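Local coordinates for copper homeostasis protein CutC (Streptococcus agalactiae, PDB 2BDQ), which belongs to the CutC family of TIM-barrel proteins and is thought to bind copper ions and to take part in copper homeostasis, at residues Arg149-Gly154 with Glu180-Gly185; Glu163-Ile168 with Gln197-Lys202; Gly185-Glu190 with Lys202-Thr207. All blocks are in the same frame, centred on the assembly; numbering follows the deposited sequence.

In the fold
The three contacts belong to the last strands and helices of the barrel. Contact 1 pairs strands 149-152 and 180-183, its centre about 7 Å from that of the chain and about 10 Å from those of contacts 2 and 3. Contact 3 lies one strand further round: Val-183 O accepts a probable hydrogen bond from His-205 N at 2.7 Å, and both share Gly-185. Contact 2, its centre about 17 Å from the chain's, joins the start of helix 165-175 to the end of helix 192-199 and the residues after it, where Val-201 packs on Ile-181 and Val-183. His-205 belongs to a cluster with Glu-5 and Cys-7 of unconfirmed role, which Met-182 touches.

Contact 1. Residues Arg149-Gly154 with Glu180-Gly185; sequences RILLHG and EIMVGG
Strands 149-152 and 180-183 run side by side as parallel neighbours, 23° apart in direction, and are the two strands of one beta-alpha-beta unit, connected through helix 165-175. Hydrogen bonds cross alternately: Ile-150 N gives to Glu-180 O, Met-182 N to Ile-150 O at 2.8 Å, and Leu-152 N to Met-182 O. The last, Gly-184 N to Leu-152 O at 3.0 Å, departs from the pattern because its donor sits above the carbonyl plane.

Selenomethionine Met-182 points into the barrel. Its CB lies 3.7 Å from Ile-150 O; CG, anti to the backbone N, rests 3.9 Å from Leu-151 CD1. The chain then runs extended to SE and bends at chi3 (59°), so that the terminal CE comes to 3.9 Å from Arg-149 NE, at the edge of the guanidinium. On the helix-facing side, Ile-181 CD1 reaches both Ile-150 and Leu-152 CD2.

Beyond the strands, His-153 lays the edge of its ring against the carbonyls of Gly-184 and Gly-185. ND1 donates to Gly-184 O at 3.1 Å with an N-H...O angle of 155°, in the ring plane and on a carbonyl lone pair, and more weakly to Gly-185 O at 2.8 Å. Since NE2 is bonded to the carbonyl of Glu-159, both ring nitrogens face acceptors, an environment that would favour a doubly protonated, positively charged imidazole.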
# COMPACT_ATOMS: atom_id res chain seq x y z
N ARG A 149 -20.59 10.76 5.23
CA ARG A 149 -20.43 11.54 4.01
C ARG A 149 -20.10 10.68 2.80
O ARG A 149 -19.78 9.49 2.92
CB ARG A 149 -19.38 12.64 4.17
CG ARG A 149 -18.00 12.17 4.50
CD ARG A 149 -16.98 13.31 4.48
NE ARG A 149 -15.80 12.87 5.22
CZ ARG A 149 -15.74 12.81 6.54
NH1 ARG A 149 -16.80 13.19 7.26
NH2 ARG A 149 -14.66 12.34 7.15
N ILE A 150 -20.19 11.31 1.64
CA ILE A 150 -19.94 10.67 0.37
C ILE A 150 -18.95 11.50 -0.44
O ILE A 150 -19.14 12.71 -0.63
CB ILE A 150 -21.23 10.55 -0.47
CG1 ILE A 150 -22.34 9.92 0.37
CG2 ILE A 150 -20.97 9.73 -1.72
CD1 ILE A 150 -23.68 9.83 -0.35
N LEU A 151 -17.90 10.84 -0.90
CA LEU A 151 -16.87 11.46 -1.73
C LEU A 151 -17.21 11.06 -3.16
O LEU A 151 -17.24 9.87 -3.48
CB LEU A 151 -15.48 10.94 -1.35
CG LEU A 151 -14.37 11.35 -2.32
CD1 LEU A 151 -14.31 12.87 -2.41
CD2 LEU A 151 -13.04 10.78 -1.86
N LEU A 152 -17.46 12.05 -4.01
CA LEU A 152 -17.82 11.76 -5.39
C LEU A 152 -17.26 12.77 -6.39
O LEU A 152 -16.89 13.89 -6.03
CB LEU A 152 -19.34 11.69 -5.51
CG LEU A 152 -20.18 12.85 -4.98
CD1 LEU A 152 -20.19 14.00 -5.99
CD2 LEU A 152 -21.61 12.37 -4.75
N HIS A 153 -17.19 12.35 -7.64
CA HIS A 153 -16.68 13.16 -8.72
C HIS A 153 -17.81 13.73 -9.56
O HIS A 153 -17.67 14.79 -10.17
CB HIS A 153 -15.74 12.32 -9.61
CG HIS A 153 -15.19 13.06 -10.78
ND1 HIS A 153 -14.32 14.12 -10.65
CD2 HIS A 153 -15.40 12.91 -12.11
CE1 HIS A 153 -14.01 14.59 -11.85
NE2 HIS A 153 -14.65 13.87 -12.75
N GLY A 154 -18.94 13.03 -9.59
CA GLY A 154 -20.08 13.50 -10.36
C GLY A 154 -20.19 12.84 -11.73
O GLY A 154 -21.13 13.10 -12.48
N GLU A 180 -23.36 14.40 4.35
CA GLU A 180 -22.46 15.34 3.69
C GLU A 180 -21.92 14.88 2.35
O GLU A 180 -21.59 13.71 2.16
CB GLU A 180 -21.27 15.66 4.61
CG GLU A 180 -21.57 16.65 5.73
CD GLU A 180 -21.95 18.05 5.22
OE1 GLU A 180 -23.16 18.32 5.04
OE2 GLU A 180 -21.03 18.87 4.96
N ILE A 181 -21.84 15.82 1.41
CA ILE A 181 -21.32 15.53 0.09
C ILE A 181 -19.95 16.21 -0.05
O ILE A 181 -19.80 17.41 0.22
CB ILE A 181 -22.25 16.08 -1.01
CG1 ILE A 181 -23.60 15.36 -0.96
CG2 ILE A 181 -21.57 15.92 -2.37
CD1 ILE A 181 -23.56 13.90 -1.36
N MSE A 182 -18.95 15.46 -0.49
CA MSE A 182 -17.62 16.00 -0.67
C MSE A 182 -17.17 15.79 -2.11
O MSE A 182 -17.36 14.72 -2.67
CB MSE A 182 -16.64 15.33 0.31
CG MSE A 182 -15.18 15.69 0.08
SE MSE A 182 -14.00 15.22 1.56
CE MSE A 182 -14.30 13.30 1.65
N VAL A 183 -16.59 16.82 -2.72
CA VAL A 183 -16.13 16.68 -4.10
C VAL A 183 -14.68 16.22 -4.16
O VAL A 183 -13.85 16.64 -3.34
CB VAL A 183 -16.27 17.99 -4.89
CG1 VAL A 183 -17.74 18.28 -5.14
CG2 VAL A 183 -15.63 19.15 -4.12
N GLY A 184 -14.40 15.36 -5.13
CA GLY A 184 -13.06 14.83 -5.34
C GLY A 184 -12.84 14.52 -6.81
O GLY A 184 -13.78 14.55 -7.61
N GLY A 185 -11.59 14.22 -7.16
CA GLY A 185 -11.24 13.91 -8.53
C GLY A 185 -11.08 15.16 -9.38
O GLY A 185 -12.06 15.67 -9.92

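Contact 2. Residues Glu163-Ile168 with Gln197-Lys202; sequences ENIKHI and QETGVK
Four methyl groups carry the meeting of helix 165-175 with the last turn of helix 192-199 and the residues that follow it. Ile-165 CG2 lies 3.9 Å from Thr-199 CG2, the two side chains crossing at about a right angle, and the same Ile-165 methyl touches Glu-198 O at 3.7 Å. One turn further on, Ile-168 CG2 is shared between two partners: Thr-199 CB, and Val-201 CG2 at 3.9 Å. In both isoleucines CG2 stands anti to the backbone N, which makes this short branch, rather than the longer CG1 arm, the one that meets the other segment.

Thr-199 is held in place by its hydroxyl. With OG1 in the crowded position between backbone N and carbonyl carbon (chi1 59°), it is bonded to Ile-195 O one turn back and accepts from Val-201 N at 3.3 Å, an ST turn that leaves CG2 directed at the isoleucines. Gly-200, with positive phi (93°), turns the chain away from the helix, and Val-201 then sets its other flank on strand 180-183. On the opposing helix, Ile-168 N bonds to Asn-164 O at 2.9 Å, while Asn-164 ND2 ties the helix start to His-153 O.

Around this apolar centre a single water links the helices, accepting from Lys-166 NZ at 3.0 Å and donating to Glu-198 O at 2.9 Å. The ammonium therefore meets the carbonyl-rich end of the neighbouring helix through solvent, where its charge would probably be favourable, and the direct contact remains purely van der Waals.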
# COMPACT_ATOMS: atom_id res chain seq x y z
N GLU A 163 -17.77 20.20 -15.24
CA GLU A 163 -18.93 19.93 -16.07
C GLU A 163 -19.99 19.09 -15.36
O GLU A 163 -20.99 18.72 -15.96
CB GLU A 163 -18.50 19.21 -17.35
CG GLU A 163 -17.20 19.74 -17.93
CD GLU A 163 -17.27 19.99 -19.42
OE1 GLU A 163 -17.76 21.08 -19.82
OE2 GLU A 163 -16.85 19.10 -20.20
N ASN A 164 -19.77 18.79 -14.08
CA ASN A 164 -20.74 17.99 -13.34
C ASN A 164 -21.53 18.81 -12.33
O ASN A 164 -22.24 18.26 -11.49
CB ASN A 164 -20.05 16.84 -12.61
CG ASN A 164 -19.31 15.92 -13.56
OD1 ASN A 164 -19.75 15.71 -14.69
ND2 ASN A 164 -18.20 15.36 -13.09
N ILE A 165 -21.39 20.13 -12.41
CA ILE A 165 -22.06 21.03 -11.49
C ILE A 165 -23.55 20.73 -11.32
O ILE A 165 -24.03 20.58 -10.19
CB ILE A 165 -21.88 22.49 -11.96
CG1 ILE A 165 -20.40 22.88 -11.85
CG2 ILE A 165 -22.75 23.43 -11.12
CD1 ILE A 165 -20.09 24.27 -12.35
N LYS A 166 -24.29 20.65 -12.42
CA LYS A 166 -25.72 20.39 -12.33
C LYS A 166 -26.04 19.11 -11.56
O LYS A 166 -26.86 19.13 -10.65
CB LYS A 166 -26.34 20.33 -13.74
CG LYS A 166 -26.77 21.70 -14.27
CD LYS A 166 -25.62 22.71 -14.30
CE LYS A 166 -26.10 24.12 -14.00
NZ LYS A 166 -26.62 24.25 -12.60
N HIS A 167 -25.39 18.01 -11.92
CA HIS A 167 -25.64 16.74 -11.26
C HIS A 167 -25.26 16.76 -9.78
O HIS A 167 -26.01 16.29 -8.93
CB HIS A 167 -24.89 15.61 -11.97
CG HIS A 167 -25.23 14.25 -11.46
ND1 HIS A 167 -24.27 13.34 -11.05
CD2 HIS A 167 -26.43 13.64 -11.28
CE1 HIS A 167 -24.87 12.24 -10.64
NE2 HIS A 167 -26.17 12.39 -10.77
N ILE A 168 -24.08 17.29 -9.48
CA ILE A 168 -23.61 17.34 -8.10
C ILE A 168 -24.55 18.19 -7.25
O ILE A 168 -24.82 17.85 -6.10
CB ILE A 168 -22.17 17.89 -8.03
CG1 ILE A 168 -21.22 16.90 -8.71
CG2 ILE A 168 -21.75 18.10 -6.58
CD1 ILE A 168 -19.76 17.33 -8.74
N GLN A 197 -19.29 26.71 -4.34
CA GLN A 197 -20.34 27.72 -4.33
C GLN A 197 -21.43 27.46 -5.36
O GLN A 197 -22.58 27.82 -5.14
CB GLN A 197 -19.76 29.12 -4.56
CG GLN A 197 -19.42 29.41 -6.00
CD GLN A 197 -19.22 30.89 -6.26
OE1 GLN A 197 -18.99 31.30 -7.40
NE2 GLN A 197 -19.32 31.70 -5.21
N GLU A 198 -21.08 26.83 -6.47
CA GLU A 198 -22.07 26.56 -7.52
C GLU A 198 -22.86 25.28 -7.27
O GLU A 198 -23.87 25.04 -7.94
CB GLU A 198 -21.39 26.47 -8.89
CG GLU A 198 -20.70 27.75 -9.32
CD GLU A 198 -21.66 28.92 -9.48
OE1 GLU A 198 -21.35 30.02 -8.97
OE2 GLU A 198 -22.71 28.75 -10.12
N THR A 199 -22.42 24.46 -6.32
CA THR A 199 -23.11 23.21 -6.04
C THR A 199 -23.70 23.14 -4.64
O THR A 199 -24.61 22.36 -4.38
CB THR A 199 -22.16 22.00 -6.21
OG1 THR A 199 -21.05 22.15 -5.32
CG2 THR A 199 -21.66 21.90 -7.65
N GLY A 200 -23.16 23.96 -3.74
CA GLY A 200 -23.64 23.94 -2.37
C GLY A 200 -22.80 23.00 -1.52
O GLY A 200 -23.11 22.77 -0.35
N VAL A 201 -21.74 22.43 -2.11
CA VAL A 201 -20.85 21.52 -1.40
C VAL A 201 -19.94 22.34 -0.47
O VAL A 201 -19.49 23.41 -0.85
CB VAL A 201 -19.97 20.71 -2.39
CG1 VAL A 201 -18.92 19.90 -1.63
CG2 VAL A 201 -20.85 19.80 -3.23
N LYS A 202 -19.69 21.84 0.74
CA LYS A 202 -18.84 22.55 1.69
C LYS A 202 -17.54 21.83 2.03
O LYS A 202 -16.80 22.26 2.92
CB LYS A 202 -19.60 22.81 3.00
CG LYS A 202 -20.85 23.65 2.83
CD LYS A 202 -22.06 22.76 2.62
CE LYS A 202 -22.79 22.48 3.94
NZ LYS A 202 -21.90 22.01 5.04
O HOH W 1 -25.57 25.63 -10.18

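Contact 3. Residues Gly185-Glu190 with Lys202-Thr207; sequences GGVTAE and KQAHGT
Val-187 aims its side chain straight at strand 203-206, and its isopropyl group meets a peptide carbonyl of that strand end-on, beyond the oxygen. CB comes to 3.3 Å from His-205 O, and the two methyls spread from there: CG1, anti to the backbone N (chi1 180°), goes on to meet Ala-204 CB at 3.9 Å, while CG2 lies beside the N at 3.9 Å from His-205 O. The two branches thus stand about the carbonyl oxygen, and CG1 alone makes an apolar contact with the strand. Tyr-192 and Ile-209 pack against both Val-187 and Ala-204 and extend this small patch.

His-205 turns the other way. Strand 203-206 is the eighth of the TIM barrel and closes it against strand 3-9; as side chains alternate along it, Ala-204 faces the outer layer and His-205 the interior. There His-205 ND1 is hydrogen-bonded to Glu-5 OE2 and the side chain touches Cys-7, a Cys-His-Glu grouping that recalls a charge relay but has no established role. The carboxylate would probably make the imidazole more basic.

Gly-206 has no side chain, so Val-187 O can approach its CA to 3.8 Å. Two waters supply the polar links between loop and strand. One donates to His-205 O at 2.6 Å and accepts from Val-187 N at 3.3 Å, with a weak bond from Gly-185 N besides, so that the carbonyl oxygen facing the valine also has a polar partner. The second donates to Val-187 O at 2.8 Å and has a long, weak link to Thr-207 OG1. Further along the loop, Thr-188 OG1 accepts from Glu-190 N, an ST turn just ahead of helix 192-199.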
# COMPACT_ATOMS: atom_id res chain seq x y z
N GLY A 185 -11.59 14.22 -7.16
CA GLY A 185 -11.24 13.91 -8.53
C GLY A 185 -11.08 15.16 -9.38
O GLY A 185 -12.06 15.67 -9.92
N GLY A 186 -9.86 15.65 -9.50
CA GLY A 186 -9.63 16.85 -10.29
C GLY A 186 -9.94 18.12 -9.52
O GLY A 186 -10.06 19.20 -10.11
N VAL A 187 -10.08 18.00 -8.21
CA VAL A 187 -10.36 19.16 -7.37
C VAL A 187 -9.04 19.73 -6.86
O VAL A 187 -8.34 19.07 -6.07
CB VAL A 187 -11.26 18.78 -6.17
CG1 VAL A 187 -11.52 20.00 -5.32
CG2 VAL A 187 -12.56 18.18 -6.66
N THR A 188 -8.71 20.94 -7.30
CA THR A 188 -7.47 21.59 -6.89
C THR A 188 -7.73 22.92 -6.18
O THR A 188 -8.87 23.33 -5.98
CB THR A 188 -6.58 21.90 -8.10
OG1 THR A 188 -7.21 22.90 -8.92
CG2 THR A 188 -6.36 20.65 -8.93
N ALA A 189 -6.64 23.60 -5.81
CA ALA A 189 -6.75 24.88 -5.13
C ALA A 189 -7.25 25.98 -6.07
O ALA A 189 -7.48 27.11 -5.65
CB ALA A 189 -5.40 25.27 -4.55
N GLU A 190 -7.42 25.65 -7.34
CA GLU A 190 -7.89 26.64 -8.30
C GLU A 190 -9.36 26.58 -8.62
O GLU A 190 -9.93 27.58 -9.07
CB GLU A 190 -7.12 26.52 -9.61
CG GLU A 190 -5.70 27.01 -9.52
CD GLU A 190 -5.03 27.02 -10.86
OE1 GLU A 190 -5.56 27.67 -11.79
OE2 GLU A 190 -3.96 26.38 -10.99
N LYS A 202 -19.69 21.84 0.74
CA LYS A 202 -18.84 22.55 1.69
C LYS A 202 -17.54 21.83 2.03
O LYS A 202 -16.80 22.26 2.92
CB LYS A 202 -19.60 22.81 3.00
CG LYS A 202 -20.85 23.65 2.83
CD LYS A 202 -22.06 22.76 2.62
CE LYS A 202 -22.79 22.48 3.94
NZ LYS A 202 -21.90 22.01 5.04
N GLN A 203 -17.25 20.73 1.32
CA GLN A 203 -16.03 19.96 1.57
C GLN A 203 -15.36 19.54 0.26
O GLN A 203 -16.01 19.04 -0.65
CB GLN A 203 -16.35 18.73 2.41
CG GLN A 203 -17.09 19.06 3.69
CD GLN A 203 -17.08 17.91 4.67
OE1 GLN A 203 -16.02 17.43 5.07
NE2 GLN A 203 -18.27 17.46 5.07
N ALA A 204 -14.05 19.73 0.19
CA ALA A 204 -13.30 19.38 -1.01
C ALA A 204 -12.14 18.45 -0.68
O ALA A 204 -11.42 18.65 0.30
CB ALA A 204 -12.79 20.64 -1.69
N HIS A 205 -11.96 17.45 -1.54
CA HIS A 205 -10.92 16.43 -1.40
C HIS A 205 -9.96 16.50 -2.59
O HIS A 205 -10.38 16.71 -3.72
CB HIS A 205 -11.59 15.06 -1.37
CG HIS A 205 -10.65 13.90 -1.47
ND1 HIS A 205 -10.24 13.17 -0.37
CD2 HIS A 205 -10.10 13.29 -2.54
CE1 HIS A 205 -9.50 12.16 -0.76
NE2 HIS A 205 -9.39 12.20 -2.07
N GLY A 206 -8.67 16.32 -2.33
CA GLY A 206 -7.71 16.36 -3.41
C GLY A 206 -6.25 16.24 -2.99
O GLY A 206 -5.89 16.57 -1.85
N THR A 207 -5.41 15.77 -3.92
CA THR A 207 -3.98 15.65 -3.65
C THR A 207 -3.33 17.02 -3.79
O THR A 207 -2.28 17.27 -3.20
CB THR A 207 -3.29 14.68 -4.62
OG1 THR A 207 -3.67 14.98 -5.97
CG2 THR A 207 -3.66 13.24 -4.29
O HOH W 2 -9.43 15.76 -5.94
O HOH W 3 -6.03 17.48 -6.27